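Local atomic coordinates of L-threonine 3-dehydrogenase (PDB entry 7OL1), a protein that probably catalyses the NAD-dependent oxidation of the 3-hydroxyl of L-threonine. Residues A[183-188]-A[256-261]; A[91-96]-A[131-136]. All coordinates share one frame; numbering follows the deposited sequence.

Contact 1: residues A[183-188]-A[256-261]; sequences VDTRGV and HRNAFN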
ATOM      1  N   VAL A 183     -10.308  13.549   8.277  1.00 50.57           N
ATOM      2  CA  VAL A 183      -9.028  14.283   8.490  1.00 47.69           C
ATOM      3  C   VAL A 183      -8.676  15.025   7.190  1.00 48.87           C
ATOM      4  O   VAL A 183      -8.766  14.399   6.117  1.00 55.00           O
ATOM      5  CB  VAL A 183      -7.907  13.313   8.907  1.00 46.90           C
ATOM      6  CG1 VAL A 183      -6.612  14.050   9.206  1.00 45.79           C
ATOM      7  CG2 VAL A 183      -8.318  12.444  10.088  1.00 48.26           C
ATOM      8  N   ASP A 184      -8.237  16.285   7.265  1.00 49.49           N
ATOM      9  CA  ASP A 184      -7.819  17.036   6.053  1.00 48.25           C
ATOM     10  C   ASP A 184      -6.406  16.554   5.693  1.00 45.28           C
ATOM     11  O   ASP A 184      -5.433  17.319   5.883  1.00 46.88           O
ATOM     12  CB  ASP A 184      -8.013  18.567   6.149  1.00 47.52           C
ATOM     13  CG  ASP A 184      -7.603  19.336   4.887  1.00 56.22           C
ATOM     14  OD1 ASP A 184      -7.807  18.788   3.771  1.00 62.02           O
ATOM     15  OD2 ASP A 184      -6.978  20.436   5.008  1.00 60.55           O
ATOM     16  N   THR A 185      -6.320  15.390   5.038  1.00 44.55           N
ATOM     17  CA  THR A 185      -5.068  14.888   4.413  1.00 44.43           C
ATOM     18  C   THR A 185      -4.948  15.297   2.928  1.00 49.91           C
ATOM     19  O   THR A 185      -5.972  15.315   2.180  1.00 51.13           O
ATOM     20  CB  THR A 185      -4.982  13.374   4.623  1.00 46.99           C
ATOM     21  OG1 THR A 185      -5.858  12.698   3.720  1.00 40.98           O
ATOM     22  CG2 THR A 185      -5.313  13.017   6.057  1.00 46.55           C
ATOM     23  N   ARG A 186      -3.718  15.588   2.508  1.00 43.24           N
ATOM     24  CA  ARG A 186      -3.358  16.033   1.149  1.00 43.10           C
ATOM     25  C   ARG A 186      -1.875  15.810   0.878  1.00 44.59           C
ATOM     26  O   ARG A 186      -1.095  15.843   1.844  1.00 49.75           O
ATOM     27  CB  ARG A 186      -3.572  17.541   0.999  1.00 48.26           C
ATOM     28  CG  ARG A 186      -5.007  17.990   1.239  1.00 47.29           C
ATOM     29  CD  ARG A 186      -5.086  19.488   1.110  1.00 48.03           C
ATOM     30  NE  ARG A 186      -6.353  19.963   1.650  1.00 53.56           N
ATOM     31  CZ  ARG A 186      -6.931  21.127   1.329  1.00 50.47           C
ATOM     32  NH1 ARG A 186      -6.364  21.982   0.481  1.00 50.43           N
ATOM     33  NH2 ARG A 186      -8.087  21.426   1.879  1.00 43.95           N
ATOM     34  N   GLY A 187      -1.476  15.694  -0.391  1.00 45.12           N
ATOM     35  CA  GLY A 187      -0.048  15.519  -0.701  1.00 45.70           C
ATOM     36  C   GLY A 187       0.267  15.619  -2.169  1.00 47.74           C
ATOM     37  O   GLY A 187      -0.638  15.638  -2.979  1.00 53.35           O
ATOM     38  N   VAL A 188       1.548  15.619  -2.497  1.00 48.50           N
ATOM     39  CA  VAL A 188       2.006  15.699  -3.899  1.00 48.40           C
ATOM     40  C   VAL A 188       3.027  14.594  -4.093  1.00 50.05           C
ATOM     41  O   VAL A 188       3.666  14.229  -3.120  1.00 54.97           O
ATOM     42  CB  VAL A 188       2.594  17.081  -4.208  1.00 48.64           C
ATOM     43  CG1 VAL A 188       1.552  18.177  -4.024  1.00 52.35           C
ATOM     44  CG2 VAL A 188       3.838  17.352  -3.383  1.00 51.94           C
ATOM     45  N   HIS A 256      -9.116  14.147  -5.958  1.00 56.13           N
ATOM     46  CA  HIS A 256      -7.934  13.463  -5.377  1.00 60.99           C
ATOM     47  C   HIS A 256      -7.389  14.228  -4.156  1.00 60.94           C
ATOM     48  O   HIS A 256      -7.689  15.427  -3.973  1.00 54.93           O
ATOM     49  CB  HIS A 256      -6.856  13.342  -6.453  1.00 67.00           C
ATOM     50  CG  HIS A 256      -7.357  12.751  -7.727  1.00 70.44           C
ATOM     51  ND1 HIS A 256      -7.875  13.522  -8.732  1.00 65.58           N
ATOM     52  CD2 HIS A 256      -7.450  11.472  -8.140  1.00 75.16           C
ATOM     53  CE1 HIS A 256      -8.237  12.745  -9.725  1.00 71.61           C
ATOM     54  NE2 HIS A 256      -8.000  11.484  -9.384  1.00 69.63           N
ATOM     55  N   ARG A 257      -6.601  13.547  -3.333  1.00 56.20           N
ATOM     56  CA  ARG A 257      -6.017  14.133  -2.102  1.00 49.80           C
ATOM     57  C   ARG A 257      -4.592  13.598  -1.959  1.00 51.85           C
ATOM     58  O   ARG A 257      -3.646  14.428  -1.994  1.00 47.15           O
ATOM     59  CB  ARG A 257      -6.928  13.853  -0.905  1.00 50.58           C
ATOM     60  CG  ARG A 257      -7.975  14.934  -0.655  1.00 53.36           C
ATOM     61  CD  ARG A 257      -8.963  14.658   0.477  1.00 53.25           C
ATOM     62  NE  ARG A 257      -8.895  15.796   1.386  1.00 59.41           N
ATOM     63  CZ  ARG A 257      -9.830  16.704   1.493  1.00 64.71           C
ATOM     64  NH1 ARG A 257     -10.935  16.588   0.784  1.00 88.63           N
ATOM     65  NH2 ARG A 257      -9.685  17.714   2.316  1.00 75.73           N
ATOM     66  N   ASN A 258      -4.407  12.275  -1.854  1.00 50.35           N
ATOM     67  CA  ASN A 258      -3.063  11.715  -1.557  1.00 50.60           C
ATOM     68  C   ASN A 258      -2.713  10.726  -2.651  1.00 47.09           C
ATOM     69  O   ASN A 258      -3.263   9.627  -2.647  1.00 46.50           O
ATOM     70  CB  ASN A 258      -3.012  11.083  -0.152  1.00 56.78           C
ATOM     71  CG  ASN A 258      -3.265  12.067   0.979  1.00 57.22           C
ATOM     72  OD1 ASN A 258      -2.336  12.777   1.395  1.00 62.99           O
ATOM     73  ND2 ASN A 258      -4.499  12.098   1.487  1.00 47.07           N
ATOM     74  N   ALA A 259      -1.848  11.101  -3.601  1.00 49.13           N
ATOM     75  CA  ALA A 259      -1.247  12.418  -3.748  1.00 55.53           C
ATOM     76  C   ALA A 259      -1.201  12.823  -5.229  1.00 54.40           C
ATOM     77  O   ALA A 259      -1.103  11.941  -6.109  1.00 49.24           O
ATOM     78  CB  ALA A 259       0.167  12.399  -3.215  1.00 59.17           C
ATOM     79  N   PHE A 260      -1.106  14.124  -5.475  1.00 51.90           N
ATOM     80  CA  PHE A 260      -1.268  14.741  -6.811  1.00 47.24           C
ATOM     81  C   PHE A 260       0.054  14.669  -7.541  1.00 44.40           C
ATOM     82  O   PHE A 260       1.013  15.142  -6.958  1.00 56.09           O
ATOM     83  CB  PHE A 260      -1.647  16.214  -6.695  1.00 45.40           C
ATOM     84  CG  PHE A 260      -3.084  16.488  -6.351  1.00 46.45           C
ATOM     85  CD1 PHE A 260      -4.030  16.602  -7.348  1.00 52.89           C
ATOM     86  CD2 PHE A 260      -3.485  16.733  -5.054  1.00 48.61           C
ATOM     87  CE1 PHE A 260      -5.355  16.900  -7.053  1.00 59.71           C
ATOM     88  CE2 PHE A 260      -4.812  17.019  -4.758  1.00 56.68           C
ATOM     89  CZ  PHE A 260      -5.752  17.086  -5.754  1.00 59.29           C
ATOM     90  N   ASN A 261       0.079  14.145  -8.767  1.00 47.67           N
ATOM     91  CA  ASN A 261       1.217  14.335  -9.695  1.00 48.60           C
ATOM     92  C   ASN A 261       1.477  15.830  -9.853  1.00 50.12           C
ATOM     93  O   ASN A 261       0.499  16.609 -10.062  1.00 52.19           O
ATOM     94  CB  ASN A 261       0.944  13.848 -11.103  1.00 59.58           C
ATOM     95  CG  ASN A 261       0.803  12.362 -11.228  1.00 65.96           C
ATOM     96  OD1 ASN A 261       1.213  11.621 -10.340  1.00 60.72           O
ATOM     97  ND2 ASN A 261       0.233  11.949 -12.349  1.00 71.99           N
TER

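Contact 2: residues A[91-96]-A[131-136]; sequences DTIIHL and CKFFTP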
ATOM      1  N   ASP A  91      -2.245  23.849  13.873  1.00 63.06           N
ATOM      2  CA  ASP A  91      -3.453  23.602  13.034  1.00 68.65           C
ATOM      3  C   ASP A  91      -3.014  22.844  11.774  1.00 64.56           C
ATOM      4  O   ASP A  91      -3.865  22.217  11.156  1.00 79.49           O
ATOM      5  CB  ASP A  91      -4.187  24.912  12.719  1.00 67.26           C
ATOM      6  CG  ASP A  91      -3.304  26.001  12.119  1.00 71.07           C
ATOM      7  OD1 ASP A  91      -3.126  25.964  10.881  1.00 77.30           O
ATOM      8  OD2 ASP A  91      -2.789  26.880  12.895  1.00 65.44           O
ATOM      9  N   THR A  92      -1.712  22.848  11.474  1.00 58.20           N
ATOM     10  CA  THR A  92      -1.073  22.184  10.314  1.00 54.95           C
ATOM     11  C   THR A  92       0.130  21.345  10.753  1.00 51.08           C
ATOM     12  O   THR A  92       0.993  21.875  11.457  1.00 53.09           O
ATOM     13  CB  THR A  92      -0.600  23.254   9.332  1.00 56.55           C
ATOM     14  OG1 THR A  92      -1.757  24.068   9.165  1.00 61.83           O
ATOM     15  CG2 THR A  92      -0.083  22.695   8.028  1.00 59.08           C
ATOM     16  N   ILE A  93       0.214  20.100  10.285  1.00 52.78           N
ATOM     17  CA  ILE A  93       1.426  19.239  10.395  1.00 45.62           C
ATOM     18  C   ILE A  93       1.900  18.937   8.970  1.00 46.89           C
ATOM     19  O   ILE A  93       1.141  18.364   8.213  1.00 57.12           O
ATOM     20  CB  ILE A  93       1.096  17.968  11.202  1.00 43.89           C
ATOM     21  CG1 ILE A  93       0.432  18.304  12.542  1.00 44.65           C
ATOM     22  CG2 ILE A  93       2.328  17.096  11.404  1.00 41.98           C
ATOM     23  CD1 ILE A  93       0.205  17.110  13.442  1.00 43.64           C
ATOM     24  N   ILE A  94       3.085  19.383   8.604  1.00 43.69           N
ATOM     25  CA  ILE A  94       3.751  18.985   7.347  1.00 46.51           C
ATOM     26  C   ILE A  94       4.727  17.864   7.712  1.00 52.10           C
ATOM     27  O   ILE A  94       5.895  18.141   8.086  1.00 52.13           O
ATOM     28  CB  ILE A  94       4.408  20.203   6.675  1.00 48.30           C
ATOM     29  CG1 ILE A  94       3.370  21.291   6.388  1.00 50.52           C
ATOM     30  CG2 ILE A  94       5.153  19.791   5.413  1.00 49.48           C
ATOM     31  CD1 ILE A  94       3.972  22.609   6.009  1.00 48.89           C
ATOM     32  N   HIS A  95       4.239  16.634   7.583  1.00 46.44           N
ATOM     33  CA  HIS A  95       4.950  15.379   7.897  1.00 42.81           C
ATOM     34  C   HIS A  95       5.961  15.015   6.813  1.00 45.23           C
ATOM     35  O   HIS A  95       5.683  14.053   6.100  1.00 58.70           O
ATOM     36  CB  HIS A  95       3.931  14.253   8.113  1.00 44.05           C
ATOM     37  CG  HIS A  95       4.560  13.051   8.716  1.00 50.90           C
ATOM     38  ND1 HIS A  95       5.312  13.136   9.869  1.00 48.70           N
ATOM     39  CD2 HIS A  95       4.576  11.754   8.326  1.00 49.70           C
ATOM     40  CE1 HIS A  95       5.768  11.930  10.157  1.00 60.19           C
ATOM     41  NE2 HIS A  95       5.324  11.053   9.233  1.00 54.25           N
ATOM     42  N   LEU A  96       7.145  15.637   6.791  1.00 41.63           N
ATOM     43  CA  LEU A  96       8.249  15.228   5.881  1.00 43.47           C
ATOM     44  C   LEU A  96       9.100  14.074   6.436  1.00 47.57           C
ATOM     45  O   LEU A  96       9.895  13.516   5.679  1.00 56.11           O
ATOM     46  CB  LEU A  96       9.189  16.394   5.584  1.00 42.10           C
ATOM     47  CG  LEU A  96       8.573  17.753   5.287  1.00 46.93           C
ATOM     48  CD1 LEU A  96       9.673  18.741   4.889  1.00 51.84           C
ATOM     49  CD2 LEU A  96       7.526  17.656   4.213  1.00 51.39           C
ATOM     50  N   CYS A 131      -6.204  18.644  12.685  1.00 63.86           N
ATOM     51  CA  CYS A 131      -5.097  19.260  11.921  1.00 64.47           C
ATOM     52  C   CYS A 131      -5.289  19.003  10.442  1.00 59.15           C
ATOM     53  O   CYS A 131      -5.934  17.994  10.072  1.00 59.60           O
ATOM     54  CB  CYS A 131      -3.738  18.675  12.256  1.00 67.96           C
ATOM     55  SG  CYS A 131      -3.211  19.204  13.890  1.00 81.93           S
ATOM     56  N   LYS A 132      -4.738  19.936   9.687  1.00 53.60           N
ATOM     57  CA  LYS A 132      -4.325  19.795   8.289  1.00 59.94           C
ATOM     58  C   LYS A 132      -3.099  18.895   8.326  1.00 59.01           C
ATOM     59  O   LYS A 132      -2.218  19.143   9.161  1.00 61.18           O
ATOM     60  CB  LYS A 132      -4.063  21.185   7.699  1.00 66.33           C
ATOM     61  CG  LYS A 132      -5.302  22.074   7.656  1.00 77.06           C
ATOM     62  CD  LYS A 132      -5.112  23.332   6.846  1.00 87.59           C
ATOM     63  CE  LYS A 132      -4.909  24.554   7.712  1.00 96.22           C
ATOM     64  NZ  LYS A 132      -6.198  25.050   8.251  1.00107.71           N
ATOM     65  N   PHE A 133      -3.068  17.891   7.461  1.00 51.69           N
ATOM     66  CA  PHE A 133      -2.004  16.871   7.431  1.00 50.06           C
ATOM     67  C   PHE A 133      -1.502  16.694   5.988  1.00 47.94           C
ATOM     68  O   PHE A 133      -2.152  16.050   5.139  1.00 59.29           O
ATOM     69  CB  PHE A 133      -2.499  15.584   8.104  1.00 51.13           C
ATOM     70  CG  PHE A 133      -1.345  14.676   8.446  1.00 56.40           C
ATOM     71  CD1 PHE A 133      -0.657  14.822   9.633  1.00 52.25           C
ATOM     72  CD2 PHE A 133      -0.876  13.744   7.536  1.00 58.28           C
ATOM     73  CE1 PHE A 133       0.427  14.014   9.925  1.00 53.92           C
ATOM     74  CE2 PHE A 133       0.222  12.951   7.824  1.00 57.38           C
ATOM     75  CZ  PHE A 133       0.877  13.094   9.018  1.00 55.75           C
ATOM     76  N   PHE A 134      -0.329  17.249   5.726  1.00 42.52           N
ATOM     77  CA  PHE A 134       0.389  17.124   4.448  1.00 43.93           C
ATOM     78  C   PHE A 134       1.505  16.082   4.562  1.00 48.65           C
ATOM     79  O   PHE A 134       2.391  16.283   5.336  1.00 55.86           O
ATOM     80  CB  PHE A 134       0.962  18.472   4.045  1.00 45.59           C
ATOM     81  CG  PHE A 134       1.607  18.456   2.688  1.00 54.67           C
ATOM     82  CD1 PHE A 134       2.916  18.022   2.540  1.00 61.92           C
ATOM     83  CD2 PHE A 134       0.895  18.838   1.570  1.00 56.49           C
ATOM     84  CE1 PHE A 134       3.518  18.004   1.298  1.00 61.99           C
ATOM     85  CE2 PHE A 134       1.495  18.815   0.327  1.00 61.37           C
ATOM     86  CZ  PHE A 134       2.803  18.407   0.196  1.00 66.19           C
ATOM     87  N   THR A 135       1.453  15.042   3.733  1.00 51.33           N
ATOM     88  CA  THR A 135       2.506  14.035   3.513  1.00 50.37           C
ATOM     89  C   THR A 135       2.967  14.088   2.061  1.00 50.61           C
ATOM     90  O   THR A 135       2.179  13.922   1.149  1.00 54.17           O
ATOM     91  CB  THR A 135       1.950  12.626   3.703  1.00 54.87           C
ATOM     92  OG1 THR A 135       0.875  12.694   4.646  1.00 58.26           O
ATOM     93  CG2 THR A 135       3.036  11.640   4.071  1.00 52.61           C
ATOM     94  N   PRO A 136       4.263  14.273   1.788  1.00 52.83           N
ATOM     95  CA  PRO A 136       4.773  14.160   0.439  1.00 51.98           C
ATOM     96  C   PRO A 136       4.894  12.687   0.060  1.00 49.89           C
ATOM     97  O   PRO A 136       5.102  11.911   0.933  1.00 56.68           O
ATOM     98  CB  PRO A 136       6.159  14.793   0.509  1.00 53.49           C
ATOM     99  CG  PRO A 136       6.595  14.607   1.943  1.00 54.51           C
ATOM    100  CD  PRO A 136       5.323  14.555   2.767  1.00 59.18           C
TER

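Contact 1: residues A[183-188]-A[256-261]
Asp-184 OD1 takes hydrogen bonds from two arginines. Across the contact Arg-257 NH2 approaches to 2.6 Å from Asp-184 OD1, on the anti side of the carboxylate and 28° out of its plane, with the guanidinium standing nearly upright to the carboxylate. From the same segment Arg-186 comes side-on: its NE lies 2.8 Å from Asp-184 OD1 on the syn lone pair, and its NH2 adds a longer bond to the same oxygen. The two guanidinium groups, one NH2 of each 4.1 Å apart, can sit this close probably because the shared carboxylate offsets their charge. Arg-186 turns its NH1 to the carbonyls of Leu-246 and Ala-249. The Arg-257 chain, bent at chi3 (125°), curls round Thr-185 O, with CB, CG and CD all near it, and its NE meets Thr-185 O in the carbonyl plane at 3.1 Å; with one bond from NE and one from NH2, the guanidinium is fixed in rotation.

These groups lie where 256-261 joins the sheet of the Rossmann-type domain, beside strand 184-194. The pairing is one parallel bridge, Val-188 with Phe-260, made by a nearly straight bond of 3.0 Å from Phe-260 N to Gly-187 O; just before it Gly-187 N donates to Arg-257 O. A cis peptide bond between Asn-258 and Ala-259 bends the chain between these two bonds. Ala-259 points its CB toward Gly-187, which has no side chain, so the backbones can come near each other. The Asn-258 amide crosses Thr-185 at about a right angle, its ND2 2.7 Å from Thr-185 OG1 and also bonded to Asp-175; Thr-185 OG1 is bonded to Cys-174 O as well, tying both segments to helix 162-181. Phe-260 sets its ring edge-to-face with Trp-313, while its CD2 edge borders Gly-187 O.

Contact 2: residues A[91-96]-A[131-136]
Strands 92-95 and 132-134 run parallel, 13° apart in direction, joined by backbone bonds from Lys-132 N to Asp-91 O, Ile-93 N to Lys-132 O, Phe-134 N to Ile-93 O and His-95 N to Phe-134 O. Helix 108-129 lies on the chain between them, so this is a beta-alpha-beta crossover of the Rossmann-type sheet.

Ile-93 and Phe-133 share the face beneath that helix, where branched and aromatic carbon fills the space against Ile-125, Leu-119 and Leu-123. Ile-93 CG2 rests 3.9 Å from Phe-133 CE1, and its CG1 branch reaches back to Cys-131 SG at 4.0 Å. With its CG anti to the backbone N (chi1 -164°), the Phe-133 ring leans along the strand towards His-95, running beside that side chain in the same direction; the ring planes make 33°.

On the opposite face Ile-94 CG2 meets Phe-134 CD1 at 4.0 Å, an apolar pair suited to helix 236-248, whose Ile-247 touches both. Nearer the start of the strands, the methylenes of Lys-132 cross Thr-92, with CE 3.5 Å from Thr-92 OG1, and Asp-91 is held by the backbone N atoms of Lys-23 and Lys-24. At the far end Pro-136, lacking an N-H, turns its ring to the other strand, with CD 3.4 Å from His-95 O. Phe-133 CZ lies 3.4 Å from His-95 CB.

Overall arrangement
Both contacts are largely buried and belong to one sheet: strand 132-138 pairs with 92-95 in contact 2 and on its other edge with 184-194, which in turn meets 260-261 in contact 1. The two are joined directly, since Asp-184 O and Arg-186 N probably bond to the backbone N and O of Phe-133. Their chemistry differs with position. Contact 2, inside the parallel sheet between helix layers, relies on regular backbone bonds and apolar side chains. Contact 1, where a short strand enters after a cis peptide, has fewer backbone bonds and relies more on charged and amide groups; there Asn-258 O is also bonded to Arg-158 of the second subunit.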